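Local coordinates for glucanase (Clostridium thermocellum, PDB 5GXX), which probably hydrolyses internal beta-1,4 bonds of cellulose as a cellulosomal family 9 endoglucanase, and carries a C-terminal module of the cellulose-binding kind, at residues S193-W198 against C244-H249; E200-S205 against S223-L228; F447-A452 against I463-N468; L481-Y486 against K584-F589. The protein carries 1 engineered substitution. All blocks are in the same frame, centred on the assembly; numbering follows the deposited sequence.

Contact 1. Residues S193-W198 against C244-H249; sequences SHSGFW and CWDDCH. With CA (calcium ion), chain C.
Ser195 OG, Gly196 O and Asp246 O meet on one calcium ion. The metal lies 2.5 Å from Ser195 OG and 2.3 Å from Asp246 O. Water 1 is a further ligand, and Asp199 and Glu200 complete the site. The Asp246 carboxylate forms the second shell. Its OD1 accepts from His194 N over 2.9 Å, a nearly straight bond (168°) on the syn side. Its OD2 accepts a hydrogen bond from Ser195 OG at 2.9 Å, met from above the carboxylate plane, and a weak one from Ser195 N. Water 1 donates to Asp246 OD1 and to Ser193 OG, which also bonds Asp181. Asp246 CG stands opposite its own backbone N (chi1 -176°), which carries the carboxylate over to residues 193-195 while the carbonyl keeps the metal. Farther out, the His194 and Trp245 rings meet rim to rim, with CD2 of His194 3.7 Å from CH2 of Trp245. Next along the chain, Asp247 OD1 accepts from His249 N, an Asx turn just before helix 249-260, and also from His249 ND1. Ser195 OG points its hydrogen at Asp246 OD2, consistent with its lone pairs being turned to the calcium ion. One aspartate thus binds the metal through its backbone and orients other ligands through its carboxylate.

Contact 2. Residues E200-S205 against S223-L228; sequences ELLWAS and SYTPKL. Engineered in segment 223-228: Thr225 (natural residue Ile). With CA (calcium ion), chain C.
Leu201 lies over one face of the Tyr224 ring. Its CB is 3.8 Å from the centroid of that ring and 15° off the normal, a CH-pi contact. The two side chains cross at about a right angle. Leu201 CD1 extends the cover to the rim, 3.8 Å from Tyr224 CE1. The opposite face of the ring has Ser223 OG near its rim. Ser205 comes to the ring edge instead, with OG in the ring plane and 3.5 Å from Tyr224 CE2. This hydroxyl is already engaged in its own helix: Ser205 OG donates to Leu201 O at 2.8 Å. Ser205 N also bonds Leu201 O, from the other face of the carbonyl plane. Tyr224 CG sits beside its backbone N (chi1 -60°), and the ring reaches across to the turn 201-205. Its OH bonds Asp176. Leu202 makes a separate apolar contact: its CD2 meets Leu228 CD1 at 3.9 Å, again nearly at right angles. Thr225, an engineered residue, adds a looser contact with Leu202. At the start of the segment, Glu200 binds the calcium ion with both carboxylate oxygens. Within the helical family 9 domain, the contact joins helix 198-212 with the end of helix 215-224 and the short 3-10 turn and loop that follow. Helix 162-178 packs on Leu201 and Tyr224, while helix 249-260 packs on Leu202.

Contact 3. Residues F447-A452 against I463-N468; sequences FFVEAA and IKALLN
Asn468, Glu450 and Ala452 bury the largest areas where residues 447-452 pair with residues 463-468. Asn468 is held from several sides. Its CB lies over the Phe448 ring, 3.8 Å from the centroid, and its amide is stacked on that ring with the planes 11° apart. Phe448 CG lies between its backbone N and carbonyl carbon (chi1 56°), which brings the ring over the asparagine. The amide nitrogen has two acceptors. Asn468 ND2 donates to Glu450 OE1 at 3.0 Å, from above the carboxylate plane, and to Leu466 O at 3.0 Å, from above the carbonyl plane. The carboxylate and amide planes are nearly perpendicular. Arg470 continues the network, bonding Asn468 OD1 and forming a salt bridge with Glu450 OE2. Ala452 has little side chain to offer and is fixed by its backbone. Ala452 N donates to Lys464 O, and Lys464 N returns a bond to Ala452 O, both at 3.0 Å. Glu450 and Leu466 pair in the same way, with Leu466 N 2.8 Å from Glu450 O. With Phe448 and Asn468, where the bond from Phe448 N is weak, these are the hydrogen-bonded pairs of an antiparallel hairpin. The non-hydrogen-bonded pairs, Val449 with Leu467 and Ala451 with Ala465, put small and branched apolar groups on the other face. Val449 CG2 touches Leu467 CD1 at 4.0 Å. That face packs on strand 481-488, notably Tyr483, in the beta sandwich of the C-terminal module. Within its own sheet the hairpin is flanked by strand 581-583 beside 447-456 and by strand 549-557 beside 460-469.

Contact 4. Residues L481-Y486 against K584-F589; sequences LSYNYY and KYMPVF
Phe589 N donates to Ser482 O at 2.8 Å, and Ser482 N returns a bond to Phe589 O. These bonds join two antiparallel strands in the five-stranded sheet of a beta-sandwich module. Next along, Tyr483 and Val588 form a non-hydrogen-bonded pair. Asn484 N then bonds Pro587 O at 3.2 Å, where the chain of 584-587 is still loop. On one side of the sheet, Phe589 passes its ring alongside Ser482 and Asn484. Its CE1 lies 3.3 Å from Asn484 ND2, with the amide and ring planes 32° apart. The amide is steadied by a straight bond, Asn484 ND2 to Tyr486 OH at 3.1 Å. Lys531 bonds Ser482 OG and Asn484 OD1 and makes a cation-pi contact with Phe589. Pro587 CG meets the edge of the Tyr486 ring, 3.6 Å from CE2. On the other side, which packs on hairpin 447-469, Met586 reaches between two tyrosines. Its SD lies at the edge of the Tyr485 ring, 3.8 Å from CD2, a Met-aromatic contact. A bend at the last torsion (chi3 56°) turns the methyl to the other tyrosine, where Met586 CE touches Tyr483 CE1 at 3.5 Å.

Overall arrangement
From the N terminus, the chain first opens contact 1 in the loop before helix 198-212. Contact 2 then opens on that helix and closes at residues 223-228. It is therefore nested within the loop that contact 1 closes at residues 244-249. The two share the calcium ion and water 1. Contact 1 joins the loops that lead into helices 198-212 and 249-260, and contact 2 joins helix 198-212 to the end of 215-224. Contact 3 follows in series and closes a short hairpin in the second module. Contact 4 opens soon after, on strand 481-488, and closes a loop of 97 residues near the C terminus. Contacts 3 and 4 pack sheet against sheet. The two pairs lie on opposite sides of the chain's centre, contacts 1 and 3 about 53 Å apart between centres.

Contact 1. Residues S193-W198 against C244-H249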
loop_
_atom_site.group_PDB
_atom_site.type_symbol
_atom_site.label_atom_id
_atom_site.label_comp_id
_atom_site.label_asym_id
_atom_site.label_seq_id
_atom_site.Cartn_x
_atom_site.Cartn_y
_atom_site.Cartn_z
ATOM N N SER A 193 14.038 -39.303 8.108
ATOM C CA SER A 193 14.699 -40.546 8.492
ATOM C C SER A 193 15.438 -41.084 7.267
ATOM O O SER A 193 14.825 -41.569 6.317
ATOM C CB SER A 193 13.689 -41.572 9.044
ATOM O OG SER A 193 14.327 -42.782 9.421
ATOM N N HIS A 194 16.759 -40.951 7.257
ATOM C CA HIS A 194 17.565 -41.359 6.102
ATOM C C HIS A 194 17.997 -42.817 6.181
ATOM O O HIS A 194 17.934 -43.554 5.200
ATOM C CB HIS A 194 18.817 -40.480 5.991
ATOM C CG HIS A 194 18.503 -39.024 5.864
ATOM N ND1 HIS A 194 17.924 -38.485 4.734
ATOM C CD2 HIS A 194 18.630 -38.003 6.744
ATOM C CE1 HIS A 194 17.733 -37.190 4.917
ATOM N NE2 HIS A 194 18.139 -36.875 6.133
ATOM N N SER A 195 18.467 -43.215 7.353
ATOM C CA SER A 195 19.068 -44.527 7.541
ATOM C C SER A 195 18.007 -45.592 7.817
ATOM O O SER A 195 18.317 -46.772 7.854
ATOM C CB SER A 195 20.070 -44.496 8.699
ATOM O OG SER A 195 19.463 -43.961 9.862
ATOM N N GLY A 196 16.763 -45.184 8.044
ATOM C CA GLY A 196 15.746 -46.111 8.515
ATOM C C GLY A 196 15.716 -46.157 10.031
ATOM O O GLY A 196 16.325 -45.322 10.714
ATOM N N PHE A 197 15.021 -47.163 10.551
ATOM C CA PHE A 197 14.717 -47.219 11.976
ATOM C C PHE A 197 15.411 -48.364 12.728
ATOM O O PHE A 197 15.333 -48.422 13.955
ATOM C CB PHE A 197 13.193 -47.262 12.177
ATOM C CG PHE A 197 12.564 -48.523 11.639
ATOM C CD1 PHE A 197 12.796 -49.729 12.284
ATOM C CD2 PHE A 197 11.827 -48.521 10.460
ATOM C CE1 PHE A 197 12.267 -50.916 11.809
ATOM C CE2 PHE A 197 11.301 -49.721 9.956
ATOM C CZ PHE A 197 11.535 -50.917 10.627
ATOM N N TRP A 198 16.097 -49.261 12.021
ATOM C CA TRP A 198 16.782 -50.356 12.705
ATOM C C TRP A 198 17.880 -49.876 13.660
ATOM O O TRP A 198 18.074 -50.456 14.735
ATOM C CB TRP A 198 17.317 -51.403 11.719
ATOM C CG TRP A 198 16.239 -52.075 10.908
ATOM C CD1 TRP A 198 16.023 -51.941 9.568
ATOM C CD2 TRP A 198 15.230 -52.975 11.387
ATOM N NE1 TRP A 198 14.946 -52.708 9.177
ATOM C CE2 TRP A 198 14.439 -53.347 10.278
ATOM C CE3 TRP A 198 14.915 -53.499 12.650
ATOM C CZ2 TRP A 198 13.357 -54.230 10.390
ATOM C CZ3 TRP A 198 13.837 -54.388 12.758
ATOM C CH2 TRP A 198 13.075 -54.733 11.634
ATOM N N CYS A 244 25.100 -39.667 14.759
ATOM C CA CYS A 244 24.354 -38.416 14.711
ATOM C C CYS A 244 22.867 -38.645 14.958
ATOM O O CYS A 244 22.420 -39.787 15.134
ATOM C CB CYS A 244 24.543 -37.770 13.334
ATOM S SG CYS A 244 23.836 -38.732 11.946
ATOM N N TRP A 245 22.109 -37.555 14.933
ATOM C CA TRP A 245 20.660 -37.604 15.185
ATOM C C TRP A 245 19.910 -38.646 14.358
ATOM O O TRP A 245 18.880 -39.135 14.812
ATOM C CB TRP A 245 19.999 -36.233 14.998
ATOM C CG TRP A 245 20.164 -35.716 13.589
ATOM C CD1 TRP A 245 21.188 -34.944 13.101
ATOM C CD2 TRP A 245 19.316 -35.998 12.469
ATOM N NE1 TRP A 245 21.032 -34.728 11.754
ATOM C CE2 TRP A 245 19.879 -35.351 11.345
ATOM C CE3 TRP A 245 18.130 -36.720 12.306
ATOM C CZ2 TRP A 245 19.300 -35.412 10.072
ATOM C CZ3 TRP A 245 17.550 -36.774 11.044
ATOM C CH2 TRP A 245 18.139 -36.133 9.945
ATOM N N ASP A 246 20.375 -38.922 13.144
ATOM C CA ASP A 246 19.694 -39.849 12.245
ATOM C C ASP A 246 20.069 -41.324 12.437
ATOM O O ASP A 246 19.337 -42.247 12.053
ATOM C CB ASP A 246 19.990 -39.459 10.798
ATOM C CG ASP A 246 19.241 -40.323 9.812
ATOM O OD1 ASP A 246 18.012 -40.173 9.730
ATOM O OD2 ASP A 246 19.876 -41.172 9.154
ATOM N N ASP A 247 21.252 -41.525 13.013
ATOM C CA ASP A 247 21.891 -42.827 13.026
ATOM C C ASP A 247 22.919 -42.985 14.147
ATOM O O ASP A 247 24.052 -42.496 14.072
ATOM C CB ASP A 247 22.521 -43.100 11.661
ATOM C CG ASP A 247 22.971 -44.536 11.491
ATOM O OD1 ASP A 247 22.910 -45.323 12.469
ATOM O OD2 ASP A 247 23.424 -44.850 10.369
ATOM N N CYS A 248 22.496 -43.703 15.178
ATOM C CA CYS A 248 23.284 -43.974 16.368
ATOM C C CYS A 248 23.868 -45.383 16.397
ATOM O O CYS A 248 24.353 -45.822 17.440
ATOM C CB CYS A 248 22.430 -43.725 17.619
ATOM S SG CYS A 248 22.113 -41.993 17.988
ATOM N N HIS A 249 23.858 -46.120 15.284
ATOM C CA HIS A 249 24.410 -47.479 15.324
ATOM C C HIS A 249 25.891 -47.509 15.650
ATOM O O HIS A 249 26.357 -48.452 16.279
ATOM C CB HIS A 249 24.090 -48.392 14.121
ATOM C CG HIS A 249 24.948 -48.175 12.911
ATOM N ND1 HIS A 249 24.620 -47.256 11.940
ATOM C CD2 HIS A 249 26.058 -48.815 12.464
ATOM C CE1 HIS A 249 25.510 -47.316 10.962
ATOM N NE2 HIS A 249 26.408 -48.238 11.266
HETATM CA CA CA C . 17.940 -44.119 11.863
HETATM O O HOH W 1 16.717 -42.545 10.786
#

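Contact 2. Residues E200-S205 against S223-L228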
loop_
_atom_site.group_PDB
_atom_site.type_symbol
_atom_site.label_atom_id
_atom_site.label_comp_id
_atom_site.label_asym_id
_atom_site.label_seq_id
_atom_site.Cartn_x
_atom_site.Cartn_y
_atom_site.Cartn_z
ATOM N N GLU A 200 17.912 -47.037 15.419
ATOM C CA GLU A 200 17.281 -46.552 16.648
ATOM C C GLU A 200 16.845 -47.709 17.547
ATOM O O GLU A 200 16.948 -47.631 18.772
ATOM C CB GLU A 200 16.064 -45.660 16.371
ATOM C CG GLU A 200 16.353 -44.269 15.815
ATOM C CD GLU A 200 16.709 -44.265 14.348
ATOM O OE1 GLU A 200 16.571 -45.331 13.700
ATOM O OE2 GLU A 200 17.118 -43.196 13.833
ATOM N N LEU A 201 16.327 -48.776 16.946
ATOM C CA LEU A 201 15.942 -49.920 17.781
ATOM C C LEU A 201 17.153 -50.550 18.456
ATOM O O LEU A 201 17.070 -50.934 19.621
ATOM C CB LEU A 201 15.135 -50.976 17.011
ATOM C CG LEU A 201 13.797 -50.512 16.442
ATOM C CD1 LEU A 201 13.202 -51.692 15.643
ATOM C CD2 LEU A 201 12.849 -50.072 17.560
ATOM N N LEU A 202 18.251 -50.674 17.714
ATOM C CA LEU A 202 19.527 -51.099 18.288
ATOM C C LEU A 202 19.981 -50.232 19.459
ATOM O O LEU A 202 20.335 -50.743 20.523
ATOM C CB LEU A 202 20.627 -51.060 17.215
ATOM C CG LEU A 202 22.047 -51.397 17.686
ATOM C CD1 LEU A 202 22.133 -52.794 18.293
ATOM C CD2 LEU A 202 22.989 -51.252 16.497
ATOM N N TRP A 203 20.011 -48.924 19.234
ATOM C CA TRP A 203 20.449 -47.933 20.215
ATOM C C TRP A 203 19.568 -47.989 21.453
ATOM O O TRP A 203 20.068 -48.067 22.571
ATOM C CB TRP A 203 20.392 -46.564 19.529
ATOM C CG TRP A 203 20.702 -45.287 20.254
ATOM C CD1 TRP A 203 19.846 -44.245 20.401
ATOM C CD2 TRP A 203 21.960 -44.850 20.805
ATOM N NE1 TRP A 203 20.461 -43.185 21.032
ATOM C CE2 TRP A 203 21.764 -43.529 21.284
ATOM C CE3 TRP A 203 23.225 -45.431 20.929
ATOM C CZ2 TRP A 203 22.781 -42.794 21.900
ATOM C CZ3 TRP A 203 24.224 -44.699 21.554
ATOM C CH2 TRP A 203 24.001 -43.398 22.019
ATOM N N ALA A 204 18.254 -48.016 21.256
ATOM C CA ALA A 204 17.352 -48.032 22.396
ATOM C C ALA A 204 17.432 -49.341 23.189
ATOM O O ALA A 204 17.517 -49.306 24.422
ATOM C CB ALA A 204 15.929 -47.767 21.927
ATOM N N SER A 205 17.417 -50.484 22.500
ATOM C CA SER A 205 17.517 -51.776 23.184
ATOM C C SER A 205 18.846 -51.918 23.933
ATOM O O SER A 205 18.880 -52.484 25.027
ATOM C CB SER A 205 17.257 -52.969 22.242
ATOM O OG SER A 205 18.147 -52.997 21.136
ATOM N N SER A 223 19.858 -58.996 17.485
ATOM C CA SER A 223 18.983 -59.353 16.371
ATOM C C SER A 223 18.839 -58.255 15.313
ATOM O O SER A 223 18.450 -58.521 14.174
ATOM C CB SER A 223 17.602 -59.756 16.900
ATOM O OG SER A 223 16.723 -58.650 17.036
ATOM N N TYR A 224 19.133 -57.011 15.682
ATOM C CA TYR A 224 18.972 -55.900 14.748
ATOM C C TYR A 224 20.184 -55.693 13.850
ATOM O O TYR A 224 20.050 -55.073 12.793
ATOM C CB TYR A 224 18.680 -54.586 15.477
ATOM C CG TYR A 224 17.427 -54.582 16.323
ATOM C CD1 TYR A 224 16.184 -54.899 15.781
ATOM C CD2 TYR A 224 17.485 -54.221 17.664
ATOM C CE1 TYR A 224 15.036 -54.889 16.568
ATOM C CE2 TYR A 224 16.340 -54.202 18.454
ATOM C CZ TYR A 224 15.123 -54.543 17.902
ATOM O OH TYR A 224 13.990 -54.509 18.701
ATOM N N THR A 225 21.347 -56.201 14.252
ATOM C CA THR A 225 22.570 -55.890 13.507
ATOM C C THR A 225 22.556 -56.306 12.034
ATOM O O THR A 225 23.013 -55.542 11.191
ATOM C CB THR A 225 23.875 -56.332 14.216
ATOM O OG1 THR A 225 23.865 -57.746 14.447
ATOM C CG2 THR A 225 24.029 -55.612 15.545
ATOM N N PRO A 226 21.983 -57.478 11.693
ATOM C CA PRO A 226 21.898 -57.855 10.278
ATOM C C PRO A 226 20.959 -56.999 9.431
ATOM O O PRO A 226 21.032 -57.053 8.204
ATOM C CB PRO A 226 21.377 -59.297 10.334
ATOM C CG PRO A 226 21.812 -59.772 11.673
ATOM C CD PRO A 226 21.557 -58.598 12.550
ATOM N N LYS A 227 20.104 -56.210 10.077
ATOM C CA LYS A 227 19.178 -55.288 9.413
ATOM C C LYS A 227 19.765 -53.892 9.163
ATOM O O LYS A 227 19.188 -53.059 8.449
ATOM C CB LYS A 227 17.893 -55.165 10.240
ATOM C CG LYS A 227 17.245 -56.514 10.588
ATOM C CD LYS A 227 16.779 -57.266 9.341
ATOM C CE LYS A 227 15.650 -56.550 8.605
ATOM N NZ LYS A 227 15.161 -57.357 7.448
ATOM N N LEU A 228 20.931 -53.632 9.745
ATOM C CA LEU A 228 21.565 -52.333 9.547
ATOM C C LEU A 228 22.036 -52.217 8.107
ATOM O O LEU A 228 22.318 -53.227 7.454
ATOM C CB LEU A 228 22.757 -52.156 10.488
ATOM C CG LEU A 228 22.443 -52.168 11.985
ATOM C CD1 LEU A 228 23.735 -52.252 12.776
ATOM C CD2 LEU A 228 21.613 -50.972 12.409
HETATM CA CA CA C . 17.940 -44.119 11.863
HETATM O O HOH W 1 16.717 -42.545 10.786
#

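Contact 3. Residues F447-A452 against I463-N468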
loop_
_atom_site.group_PDB
_atom_site.type_symbol
_atom_site.label_atom_id
_atom_site.label_comp_id
_atom_site.label_asym_id
_atom_site.label_seq_id
_atom_site.Cartn_x
_atom_site.Cartn_y
_atom_site.Cartn_z
ATOM N N PHE A 447 11.263 -0.044 25.210
ATOM C CA PHE A 447 10.019 0.674 24.961
ATOM C C PHE A 447 10.298 2.165 25.000
ATOM O O PHE A 447 10.832 2.680 25.987
ATOM C CB PHE A 447 8.988 0.319 26.036
ATOM C CG PHE A 447 8.537 -1.121 25.992
ATOM C CD1 PHE A 447 9.266 -2.115 26.646
ATOM C CD2 PHE A 447 7.425 -1.486 25.243
ATOM C CE1 PHE A 447 8.849 -3.431 26.601
ATOM C CE2 PHE A 447 7.001 -2.799 25.166
ATOM C CZ PHE A 447 7.725 -3.787 25.840
ATOM N N PHE A 448 9.895 2.860 23.937
ATOM C CA PHE A 448 10.200 4.281 23.829
ATOM C C PHE A 448 9.398 4.895 22.689
ATOM O O PHE A 448 8.971 4.184 21.781
ATOM C CB PHE A 448 11.702 4.486 23.593
ATOM C CG PHE A 448 12.231 3.764 22.393
ATOM C CD1 PHE A 448 12.266 4.392 21.152
ATOM C CD2 PHE A 448 12.739 2.477 22.515
ATOM C CE1 PHE A 448 12.760 3.732 20.037
ATOM C CE2 PHE A 448 13.234 1.816 21.409
ATOM C CZ PHE A 448 13.252 2.448 20.168
ATOM N N VAL A 449 9.224 6.209 22.738
ATOM C CA VAL A 449 8.662 6.944 21.604
ATOM C C VAL A 449 9.739 7.538 20.695
ATOM O O VAL A 449 10.728 8.103 21.178
ATOM C CB VAL A 449 7.769 8.082 22.107
ATOM C CG1 VAL A 449 7.308 8.953 20.944
ATOM C CG2 VAL A 449 6.600 7.512 22.879
ATOM N N GLU A 450 9.516 7.420 19.389
ATOM C CA GLU A 450 10.214 8.218 18.401
ATOM C C GLU A 450 9.208 9.271 17.943
ATOM O O GLU A 450 8.068 8.930 17.640
ATOM C CB GLU A 450 10.624 7.378 17.196
ATOM C CG GLU A 450 11.546 6.204 17.526
ATOM C CD GLU A 450 11.763 5.290 16.334
ATOM O OE1 GLU A 450 10.792 4.645 15.875
ATOM O OE2 GLU A 450 12.920 5.217 15.862
ATOM N N ALA A 451 9.627 10.533 17.893
ATOM C CA ALA A 451 8.713 11.614 17.514
ATOM C C ALA A 451 9.356 12.616 16.571
ATOM O O ALA A 451 10.575 12.695 16.479
ATOM C CB ALA A 451 8.185 12.319 18.755
ATOM N N ALA A 452 8.517 13.352 15.844
ATOM C CA ALA A 452 8.947 14.405 14.940
ATOM C C ALA A 452 7.855 15.461 14.919
ATOM O O ALA A 452 6.671 15.181 15.161
ATOM C CB ALA A 452 9.198 13.869 13.534
ATOM N N ILE A 463 2.261 16.477 15.929
ATOM C CA ILE A 463 3.320 15.512 16.238
ATOM C C ILE A 463 3.054 14.196 15.509
ATOM O O ILE A 463 1.921 13.720 15.491
ATOM C CB ILE A 463 3.363 15.234 17.763
ATOM C CG1 ILE A 463 3.661 16.494 18.592
ATOM C CG2 ILE A 463 4.393 14.155 18.099
ATOM C CD1 ILE A 463 4.938 17.203 18.219
ATOM N N LYS A 464 4.095 13.630 14.903
ATOM C CA LYS A 464 4.078 12.232 14.494
ATOM C C LYS A 464 4.820 11.452 15.581
ATOM O O LYS A 464 5.978 11.749 15.896
ATOM C CB LYS A 464 4.729 12.047 13.118
ATOM C CG LYS A 464 4.888 10.604 12.696
ATOM C CD LYS A 464 5.656 10.533 11.393
ATOM C CE LYS A 464 5.991 9.111 10.985
ATOM N NZ LYS A 464 6.574 9.086 9.611
ATOM N N ALA A 465 4.143 10.458 16.153
ATOM C CA ALA A 465 4.741 9.688 17.247
ATOM C C ALA A 465 4.617 8.179 17.027
ATOM O O ALA A 465 3.548 7.672 16.705
ATOM C CB ALA A 465 4.100 10.092 18.562
ATOM N N LEU A 466 5.733 7.479 17.223
ATOM C CA LEU A 466 5.781 6.032 17.069
ATOM C C LEU A 466 6.123 5.423 18.420
ATOM O O LEU A 466 7.230 5.610 18.916
ATOM C CB LEU A 466 6.868 5.649 16.061
ATOM C CG LEU A 466 6.382 5.490 14.618
ATOM C CD1 LEU A 466 5.898 6.810 14.013
ATOM C CD2 LEU A 466 7.538 4.894 13.801
ATOM N N LEU A 467 5.161 4.725 19.016
ATOM C CA LEU A 467 5.424 4.017 20.278
ATOM C C LEU A 467 6.006 2.646 19.933
ATOM O O LEU A 467 5.352 1.819 19.288
ATOM C CB LEU A 467 4.153 3.879 21.114
ATOM C CG LEU A 467 4.349 3.102 22.428
ATOM C CD1 LEU A 467 5.388 3.740 23.349
ATOM C CD2 LEU A 467 3.024 2.919 23.159
ATOM N N ASN A 468 7.248 2.436 20.356
ATOM C CA ASN A 468 8.063 1.277 19.987
ATOM C C ASN A 468 8.070 0.171 21.048
ATOM O O ASN A 468 8.217 0.442 22.235
ATOM C CB ASN A 468 9.524 1.701 19.772
ATOM C CG ASN A 468 9.772 2.352 18.426
ATOM O OD1 ASN A 468 10.455 1.788 17.572
ATOM N ND2 ASN A 468 9.272 3.572 18.244
#

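Contact 4. Residues L481-Y486 against K584-F589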
loop_
_atom_site.group_PDB
_atom_site.type_symbol
_atom_site.label_atom_id
_atom_site.label_comp_id
_atom_site.label_asym_id
_atom_site.label_seq_id
_atom_site.Cartn_x
_atom_site.Cartn_y
_atom_site.Cartn_z
ATOM N N LEU A 481 0.034 -0.013 27.693
ATOM C CA LEU A 481 1.051 0.951 27.271
ATOM C C LEU A 481 0.426 2.324 27.099
ATOM O O LEU A 481 -0.670 2.441 26.549
ATOM C CB LEU A 481 1.684 0.539 25.940
ATOM C CG LEU A 481 2.786 -0.517 26.028
ATOM C CD1 LEU A 481 3.225 -0.813 24.596
ATOM C CD2 LEU A 481 3.956 -0.069 26.895
ATOM N N SER A 482 1.149 3.357 27.521
ATOM C CA SER A 482 0.757 4.743 27.246
ATOM C C SER A 482 1.987 5.635 27.197
ATOM O O SER A 482 3.077 5.269 27.651
ATOM C CB SER A 482 -0.258 5.295 28.256
ATOM O OG SER A 482 0.316 5.436 29.548
ATOM N N TYR A 483 1.813 6.815 26.621
ATOM C CA TYR A 483 2.844 7.826 26.731
ATOM C C TYR A 483 2.207 9.200 26.886
ATOM O O TYR A 483 1.040 9.402 26.521
ATOM C CB TYR A 483 3.820 7.775 25.549
ATOM C CG TYR A 483 3.219 8.046 24.181
ATOM C CD1 TYR A 483 3.027 9.354 23.742
ATOM C CD2 TYR A 483 2.868 7.004 23.328
ATOM C CE1 TYR A 483 2.517 9.616 22.488
ATOM C CE2 TYR A 483 2.361 7.256 22.054
ATOM C CZ TYR A 483 2.181 8.568 21.654
ATOM O OH TYR A 483 1.659 8.844 20.408
ATOM N N ASN A 484 2.979 10.140 27.417
ATOM C CA ASN A 484 2.469 11.482 27.679
ATOM C C ASN A 484 3.183 12.556 26.861
ATOM O O ASN A 484 4.397 12.466 26.625
ATOM C CB ASN A 484 2.608 11.805 29.168
ATOM C CG ASN A 484 1.767 10.910 30.062
ATOM O OD1 ASN A 484 0.865 10.203 29.615
ATOM N ND2 ASN A 484 2.046 10.966 31.365
ATOM N N TYR A 485 2.411 13.554 26.417
ATOM C CA TYR A 485 2.956 14.731 25.746
ATOM C C TYR A 485 2.664 15.954 26.622
ATOM O O TYR A 485 1.505 16.328 26.802
ATOM C CB TYR A 485 2.331 14.929 24.348
ATOM C CG TYR A 485 2.975 16.072 23.588
ATOM C CD1 TYR A 485 2.489 17.378 23.712
ATOM C CD2 TYR A 485 4.077 15.851 22.760
ATOM C CE1 TYR A 485 3.108 18.435 23.038
ATOM C CE2 TYR A 485 4.685 16.897 22.079
ATOM C CZ TYR A 485 4.198 18.182 22.225
ATOM O OH TYR A 485 4.852 19.177 21.527
ATOM N N TYR A 486 3.719 16.559 27.166
ATOM C CA TYR A 486 3.606 17.655 28.118
ATOM C C TYR A 486 3.830 19.024 27.488
ATOM O O TYR A 486 4.752 19.213 26.689
ATOM C CB TYR A 486 4.639 17.500 29.243
ATOM C CG TYR A 486 4.532 16.243 30.064
ATOM C CD1 TYR A 486 3.685 16.180 31.170
ATOM C CD2 TYR A 486 5.309 15.136 29.761
ATOM C CE1 TYR A 486 3.594 15.031 31.947
ATOM C CE2 TYR A 486 5.226 13.987 30.535
ATOM C CZ TYR A 486 4.367 13.942 31.619
ATOM O OH TYR A 486 4.298 12.792 32.375
ATOM N N LYS A 584 13.301 11.170 25.024
ATOM C CA LYS A 584 13.074 10.812 26.413
ATOM C C LYS A 584 12.014 11.688 27.064
ATOM O O LYS A 584 11.571 11.393 28.171
ATOM C CB LYS A 584 14.392 10.867 27.188
ATOM C CG LYS A 584 14.901 12.281 27.421
ATOM C CD LYS A 584 16.357 12.225 27.849
ATOM C CE LYS A 584 16.716 13.437 28.675
ATOM N NZ LYS A 584 17.907 13.107 29.503
ATOM N N TYR A 585 11.572 12.728 26.352
ATOM C CA TYR A 585 10.606 13.683 26.899
ATOM C C TYR A 585 9.121 13.383 26.653
ATOM O O TYR A 585 8.249 14.170 27.043
ATOM C CB TYR A 585 10.968 15.100 26.453
ATOM C CG TYR A 585 12.405 15.476 26.719
ATOM C CD1 TYR A 585 12.839 15.756 28.013
ATOM C CD2 TYR A 585 13.322 15.575 25.678
ATOM C CE1 TYR A 585 14.156 16.118 28.269
ATOM C CE2 TYR A 585 14.638 15.942 25.922
ATOM C CZ TYR A 585 15.045 16.206 27.216
ATOM O OH TYR A 585 16.353 16.569 27.453
ATOM N N MET A 586 8.848 12.259 25.995
ATOM C CA MET A 586 7.500 11.698 25.903
ATOM C C MET A 586 7.530 10.332 26.597
ATOM O O MET A 586 7.611 9.282 25.957
ATOM C CB MET A 586 7.015 11.613 24.450
ATOM C CG MET A 586 6.926 12.980 23.748
ATOM S SD MET A 586 6.479 12.947 21.990
ATOM C CE MET A 586 4.930 12.046 22.063
ATOM N N PRO A 587 7.486 10.359 27.938
ATOM C CA PRO A 587 7.719 9.127 28.694
ATOM C C PRO A 587 6.659 8.060 28.448
ATOM O O PRO A 587 5.490 8.366 28.203
ATOM C CB PRO A 587 7.707 9.605 30.150
ATOM C CG PRO A 587 6.838 10.832 30.130
ATOM C CD PRO A 587 7.192 11.496 28.830
ATOM N N VAL A 588 7.103 6.807 28.507
ATOM C CA VAL A 588 6.255 5.642 28.304
ATOM C C VAL A 588 5.970 5.003 29.653
ATOM O O VAL A 588 6.863 4.942 30.512
ATOM C CB VAL A 588 6.972 4.634 27.394
ATOM C CG1 VAL A 588 6.125 3.375 27.209
ATOM C CG2 VAL A 588 7.330 5.273 26.037
ATOM N N PHE A 589 4.735 4.527 29.800
ATOM C CA PHE A 589 4.207 3.892 31.014
ATOM C C PHE A 589 3.603 2.511 30.726
ATOM O O PHE A 589 2.975 2.280 29.688
ATOM C CB PHE A 589 3.149 4.795 31.678
ATOM C CG PHE A 589 3.652 6.160 32.048
ATOM C CD1 PHE A 589 3.742 7.176 31.102
ATOM C CD2 PHE A 589 4.007 6.432 33.364
ATOM C CE1 PHE A 589 4.222 8.431 31.456
ATOM C CE2 PHE A 589 4.471 7.687 33.728
ATOM C CZ PHE A 589 4.579 8.688 32.780
#